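Local coordinates for protein erythropoietin (PDB 1EER) that binds and dimerizes its receptor on the cell surface, activating JAK2 and so regulating the proliferation and differentiation of red-cell precursors, at residues A19-A22 and E23-T26; L108-L112 and G113-E117; T157-A160 and C161-G164. The protein carries 5 engineered substitutions. All coordinates share one frame; numbering follows the deposited sequence.

Contact 1 of 3, residues A19-A22 and E23-T26. Engineered in segment 23-26: Lys24 (natural residue Asn).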
# COMPACT_ATOMS: atom_id res chain seq x y z
N ALA A 19 -0.67 -6.12 -4.54
CA ALA A 19 -0.27 -7.50 -4.29
C ALA A 19 -1.08 -8.13 -3.16
O ALA A 19 -1.41 -9.32 -3.21
CB ALA A 19 1.22 -7.56 -3.97
N LYS A 20 -1.41 -7.33 -2.14
CA LYS A 20 -2.20 -7.81 -1.01
C LYS A 20 -3.57 -8.23 -1.51
O LYS A 20 -4.08 -9.29 -1.14
CB LYS A 20 -2.35 -6.69 0.03
CG LYS A 20 -3.12 -7.05 1.28
CD LYS A 20 -2.83 -6.04 2.38
CE LYS A 20 -3.97 -5.94 3.37
NZ LYS A 20 -4.04 -7.13 4.26
N GLU A 21 -4.16 -7.41 -2.37
CA GLU A 21 -5.48 -7.70 -2.92
C GLU A 21 -5.40 -8.94 -3.80
O GLU A 21 -6.29 -9.79 -3.79
CB GLU A 21 -6.00 -6.50 -3.71
CG GLU A 21 -7.40 -6.68 -4.29
CD GLU A 21 -8.48 -6.87 -3.24
OE1 GLU A 21 -8.22 -6.56 -2.06
OE2 GLU A 21 -9.59 -7.32 -3.59
N ALA A 22 -4.31 -9.06 -4.56
CA ALA A 22 -4.14 -10.22 -5.42
C ALA A 22 -4.09 -11.46 -4.53
O ALA A 22 -4.84 -12.41 -4.73
CB ALA A 22 -2.85 -10.08 -6.23
N GLU A 23 -3.19 -11.44 -3.55
CA GLU A 23 -3.04 -12.56 -2.63
C GLU A 23 -4.37 -12.86 -1.92
O GLU A 23 -4.82 -14.01 -1.86
CB GLU A 23 -1.94 -12.25 -1.60
CG GLU A 23 -1.96 -13.11 -0.34
CD GLU A 23 -2.82 -12.50 0.75
OE1 GLU A 23 -2.50 -11.37 1.19
OE2 GLU A 23 -3.82 -13.14 1.17
N LYS A 24 -5.01 -11.82 -1.39
CA LYS A 24 -6.26 -12.01 -0.68
C LYS A 24 -7.33 -12.66 -1.56
O LYS A 24 -7.99 -13.61 -1.14
CB LYS A 24 -6.78 -10.67 -0.15
CG LYS A 24 -8.12 -10.75 0.56
CD LYS A 24 -8.74 -9.36 0.72
CE LYS A 24 -9.72 -9.05 -0.42
NZ LYS A 24 -10.00 -7.59 -0.56
N ILE A 25 -7.48 -12.16 -2.78
CA ILE A 25 -8.47 -12.70 -3.70
C ILE A 25 -8.19 -14.16 -4.13
O ILE A 25 -9.13 -14.94 -4.34
CB ILE A 25 -8.57 -11.79 -4.96
CG1 ILE A 25 -9.14 -10.42 -4.56
CG2 ILE A 25 -9.43 -12.44 -6.03
CD1 ILE A 25 -10.51 -10.46 -3.90
N THR A 26 -6.92 -14.53 -4.24
CA THR A 26 -6.61 -15.90 -4.64
C THR A 26 -6.77 -16.92 -3.50
O THR A 26 -6.54 -18.11 -3.69
CB THR A 26 -5.17 -16.04 -5.24
OG1 THR A 26 -4.28 -15.10 -4.63
CG2 THR A 26 -5.21 -15.78 -6.73

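Contact 2 of 3, residues L108-L112 and G113-E117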
# COMPACT_ATOMS: atom_id res chain seq x y z
N LEU A 108 12.21 1.09 -11.19
CA LEU A 108 12.36 1.84 -9.95
C LEU A 108 13.58 1.39 -9.12
O LEU A 108 14.33 2.23 -8.60
CB LEU A 108 11.09 1.71 -9.11
CG LEU A 108 10.22 2.96 -8.88
CD1 LEU A 108 10.38 3.96 -10.02
CD2 LEU A 108 8.77 2.53 -8.73
N LEU A 109 13.77 0.08 -9.01
CA LEU A 109 14.88 -0.50 -8.25
C LEU A 109 16.25 -0.17 -8.83
O LEU A 109 17.19 0.16 -8.11
CB LEU A 109 14.75 -2.01 -8.19
CG LEU A 109 14.66 -2.63 -6.80
CD1 LEU A 109 13.88 -1.71 -5.88
CD2 LEU A 109 13.99 -3.98 -6.92
N ARG A 110 16.35 -0.28 -10.15
CA ARG A 110 17.60 -0.01 -10.85
C ARG A 110 18.07 1.39 -10.55
O ARG A 110 19.23 1.62 -10.27
CB ARG A 110 17.40 -0.19 -12.35
CG ARG A 110 18.53 0.38 -13.19
CD ARG A 110 18.28 0.11 -14.66
NE ARG A 110 17.79 -1.25 -14.87
CZ ARG A 110 16.85 -1.57 -15.75
NH1 ARG A 110 16.30 -0.62 -16.50
NH2 ARG A 110 16.46 -2.82 -15.88
N ALA A 111 17.15 2.34 -10.64
CA ALA A 111 17.48 3.74 -10.38
C ALA A 111 18.02 3.84 -8.97
O ALA A 111 18.82 4.72 -8.67
CB ALA A 111 16.25 4.61 -10.54
N LEU A 112 17.56 2.94 -8.11
CA LEU A 112 18.00 2.90 -6.72
C LEU A 112 19.42 2.33 -6.61
O LEU A 112 20.06 2.42 -5.57
CB LEU A 112 17.03 2.04 -5.90
CG LEU A 112 16.60 2.46 -4.48
CD1 LEU A 112 16.44 1.21 -3.65
CD2 LEU A 112 17.60 3.41 -3.84
N GLY A 113 19.90 1.74 -7.70
CA GLY A 113 21.24 1.18 -7.70
C GLY A 113 21.28 -0.30 -7.43
O GLY A 113 22.36 -0.89 -7.35
N ALA A 114 20.09 -0.90 -7.32
CA ALA A 114 19.93 -2.33 -7.04
C ALA A 114 20.58 -3.25 -8.06
O ALA A 114 21.26 -4.21 -7.69
CB ALA A 114 18.45 -2.67 -6.93
N GLN A 115 20.37 -2.97 -9.35
CA GLN A 115 20.95 -3.80 -10.39
C GLN A 115 22.47 -3.70 -10.44
O GLN A 115 23.16 -4.70 -10.63
CB GLN A 115 20.38 -3.44 -11.76
CG GLN A 115 20.92 -4.34 -12.85
CD GLN A 115 20.42 -3.97 -14.21
OE1 GLN A 115 20.40 -2.79 -14.57
NE2 GLN A 115 20.03 -4.96 -14.98
N LYS A 116 22.99 -2.49 -10.26
CA LYS A 116 24.43 -2.28 -10.26
C LYS A 116 25.09 -3.01 -9.09
O LYS A 116 26.06 -3.75 -9.28
CB LYS A 116 24.74 -0.79 -10.16
CG LYS A 116 26.15 -0.42 -10.59
CD LYS A 116 26.96 0.10 -9.43
CE LYS A 116 28.29 -0.63 -9.32
NZ LYS A 116 29.07 -0.16 -8.13
N GLU A 117 24.56 -2.79 -7.89
CA GLU A 117 25.10 -3.41 -6.68
C GLU A 117 24.97 -4.93 -6.74
O GLU A 117 25.90 -5.65 -6.38
CB GLU A 117 24.35 -2.88 -5.45
CG GLU A 117 25.25 -2.32 -4.34
CD GLU A 117 24.51 -2.02 -3.04
OE1 GLU A 117 23.26 -1.97 -3.04
OE2 GLU A 117 25.18 -1.84 -2.01
O HOH W 1 21.32 -0.19 -10.80

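Contact 3 of 3, residues T157-A160 and C161-G164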
# COMPACT_ATOMS: atom_id res chain seq x y z
N THR A 157 14.57 -1.52 0.11
CA THR A 157 14.25 -0.15 -0.28
C THR A 157 14.32 0.84 0.89
O THR A 157 14.78 1.96 0.73
CB THR A 157 12.86 -0.06 -0.91
OG1 THR A 157 12.86 -0.72 -2.18
CG2 THR A 157 12.46 1.39 -1.10
N GLY A 158 13.85 0.41 2.06
CA GLY A 158 13.88 1.27 3.23
C GLY A 158 15.28 1.69 3.62
O GLY A 158 15.55 2.87 3.86
N GLU A 159 16.20 0.73 3.67
CA GLU A 159 17.57 1.04 4.05
C GLU A 159 18.33 1.83 2.99
O GLU A 159 19.04 2.78 3.31
CB GLU A 159 18.33 -0.25 4.34
CG GLU A 159 19.83 -0.05 4.55
CD GLU A 159 20.32 -0.62 5.87
OE1 GLU A 159 19.86 -1.72 6.26
OE2 GLU A 159 21.18 0.02 6.51
N ALA A 160 18.16 1.43 1.73
CA ALA A 160 18.87 2.07 0.62
C ALA A 160 18.52 3.54 0.42
O ALA A 160 19.34 4.33 -0.02
CB ALA A 160 18.62 1.28 -0.67
N CYS A 161 17.29 3.90 0.77
CA CYS A 161 16.84 5.27 0.60
C CYS A 161 17.51 6.25 1.54
O CYS A 161 17.62 7.44 1.24
CB CYS A 161 15.32 5.32 0.74
SG CYS A 161 14.49 4.75 -0.78
N ARG A 162 17.97 5.75 2.69
CA ARG A 162 18.66 6.59 3.65
C ARG A 162 20.11 6.70 3.17
O ARG A 162 21.00 6.03 3.70
CB ARG A 162 18.62 5.96 5.05
CG ARG A 162 17.22 5.68 5.57
CD ARG A 162 17.26 5.22 7.02
NE ARG A 162 16.80 3.84 7.18
CZ ARG A 162 17.59 2.82 7.52
NH1 ARG A 162 18.89 3.02 7.74
NH2 ARG A 162 17.08 1.60 7.64
N THR A 163 20.33 7.52 2.15
CA THR A 163 21.67 7.68 1.58
C THR A 163 22.06 9.12 1.22
O THR A 163 21.90 9.55 0.08
CB THR A 163 21.84 6.82 0.31
OG1 THR A 163 21.76 5.43 0.66
CG2 THR A 163 23.20 7.09 -0.35
N GLY A 164 22.59 9.84 2.21
CA GLY A 164 23.04 11.20 1.97
C GLY A 164 24.47 11.12 1.50
O GLY A 164 24.79 10.27 0.66

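Contact 1 of 3, residues A19-A22 and E23-T26
Glu21 and Lys24 form an i to i+3 salt bridge on the last turns of helix 9-25, the first helix of this four-helix cytokine. The firm part of the contact is the backbone with the small side chains beside it. The i to i+4 bonds run in succession: Glu23 N to Ala19 O at 2.8 Å, Lys24 N to Lys20 O at 2.7 Å, Ile25 N to Glu21 O and Thr26 N to Ala22 O. On this side Ala19 and Ala22 are buried, their methyl groups against helix 138-161, where Ala22 and Thr26 meet Phe142. Thr26 OG1 lies 2.7 Å from Ala22 O, the same carbonyl oxygen that Thr26 N bonds to.

The looser side is charged and faces outward. Lys24 is an engineered residue (Asn in the natural protein), standing at a glycosylation site that carries no sugar here. Its chain kinks at chi3 (95°) and curls back along the helix until NZ reaches Glu21. The Glu21 chain bends at chi2 (63°), which turns its carboxylate toward the ammonium. Ile25 also reaches the carboxylate, its CG1 lying 3.3 Å from Glu21 OE2, while His94 of helix 91-111 touches both Glu21 and Ile25. The ion pair is short, NZ of Lys24 sitting 2.5 Å from OE1 of Glu21 on that oxygen's syn lone pair, with OE2 at 3.1 Å.

Contact 2 of 3, residues L108-L112 and G113-E117
Gly113 receives the chain where helix 91-111 stops, and its N bonds back to Arg110 O at 2.7 Å. The donor stands well above the carbonyl plane, as in a tight terminal turn rather than a regular helical bond. The positive phi of Gly113 (97°) swings the chain out of the old helix; at this backbone conformation a side-chain carbon would collide with Leu112 O, and glycine has none. Ala114 comes next and sends its N back to Leu109 O at 3.2 Å. Its methyl group settles on the Leu109 side chain, Ala114 CB lying 3.8 Å from Leu109 CG, an apolar contact on the buried side. Leu109 continues from there onto Val63 and Leu67 of helix 56-82, and Ala114 onto Tyr156 of helix 138-161.

Gln115 reaches back beside Arg110 and also touches Trp64 of helix 56-82. Its chain is extended and runs alongside Arg110 in the same direction. The amide and guanidinium planes are only 24° apart, yet OE1 approaches obliquely: the bond from Arg110 NE to Gln115 OE1 is 3.0 Å long but strongly bent (124° at the hydrogen) and weak. Lys116 takes part through its backbone N, which donates to a water at 2.9 Å; the water in turn donates to Arg110 O at 2.8 Å. That carbonyl is thereby held by both Gly113 N and the water. At Glu117 the new helix is established, its N bonding to Gly113 O at 3.0 Å. Gly113 is the first residue past one helix and occupies the N-cap position of the next, 114-120, and the paired bonds to Arg110 O and Leu109 O around its positive phi make the junction a Schellman motif.

Contact 3 of 3, residues T157-A160 and C161-G164
The C-terminal end of helix 138-161, the last helix of the bundle, unwinds here into the chain's tail, with Cys161 packed against Thr157. Cys161 N still makes a helical bond to Thr157 O at 3.2 Å, and its SG lies 3.9 Å from Thr157 CG2. With chi1 at -78° the sulfur is anti to the carbonyl carbon and points back along the helix, where it is joined to Cys7 in a disulfide that ties the two ends of the chain together. Beyond it the bonds shorten in span. Arg162 N turns to Glu159 O at 3.2 Å from well above the carbonyl plane, and Arg162 is the centre of an inverse gamma turn, closed by a weak bond from Thr163 N to Cys161 O. The Arg162 chain bends at chi3 and folds back over the helix, so that Glu159 CA lies over one face of the guanidinium. The two side chains cross at a slant, carboxylate and guanidinium planes 46° apart, and NH1 of Arg162 is 4.0 Å from OE2 of Glu159, a long ion pair. Thr163 OG1 donates to Ala160 O at 2.7 Å, and the backbone of Thr163 is hydrogen-bonded to Ala1.

Overall arrangement
Along the chain the contacts come in series: contact 1 on helix 9-25, contact 2 where helix 91-111 passes into helix 114-120, contact 3 at the end of helix 138-161. All belong to one helical bundle, and each sits at or near a helix C-terminus. Contact 1 stands apart, its centre about 27 Å from that of contact 2 and about 28 Å from that of contact 3. Contacts 2 and 3 are neighbours, centres about 12 Å apart, and touch where Leu112 CD1 packs on Ala160 CB at 3.7 Å. Two helix ends distant in sequence therefore meet at one end of the bundle, beside the disulfide joining the chain termini.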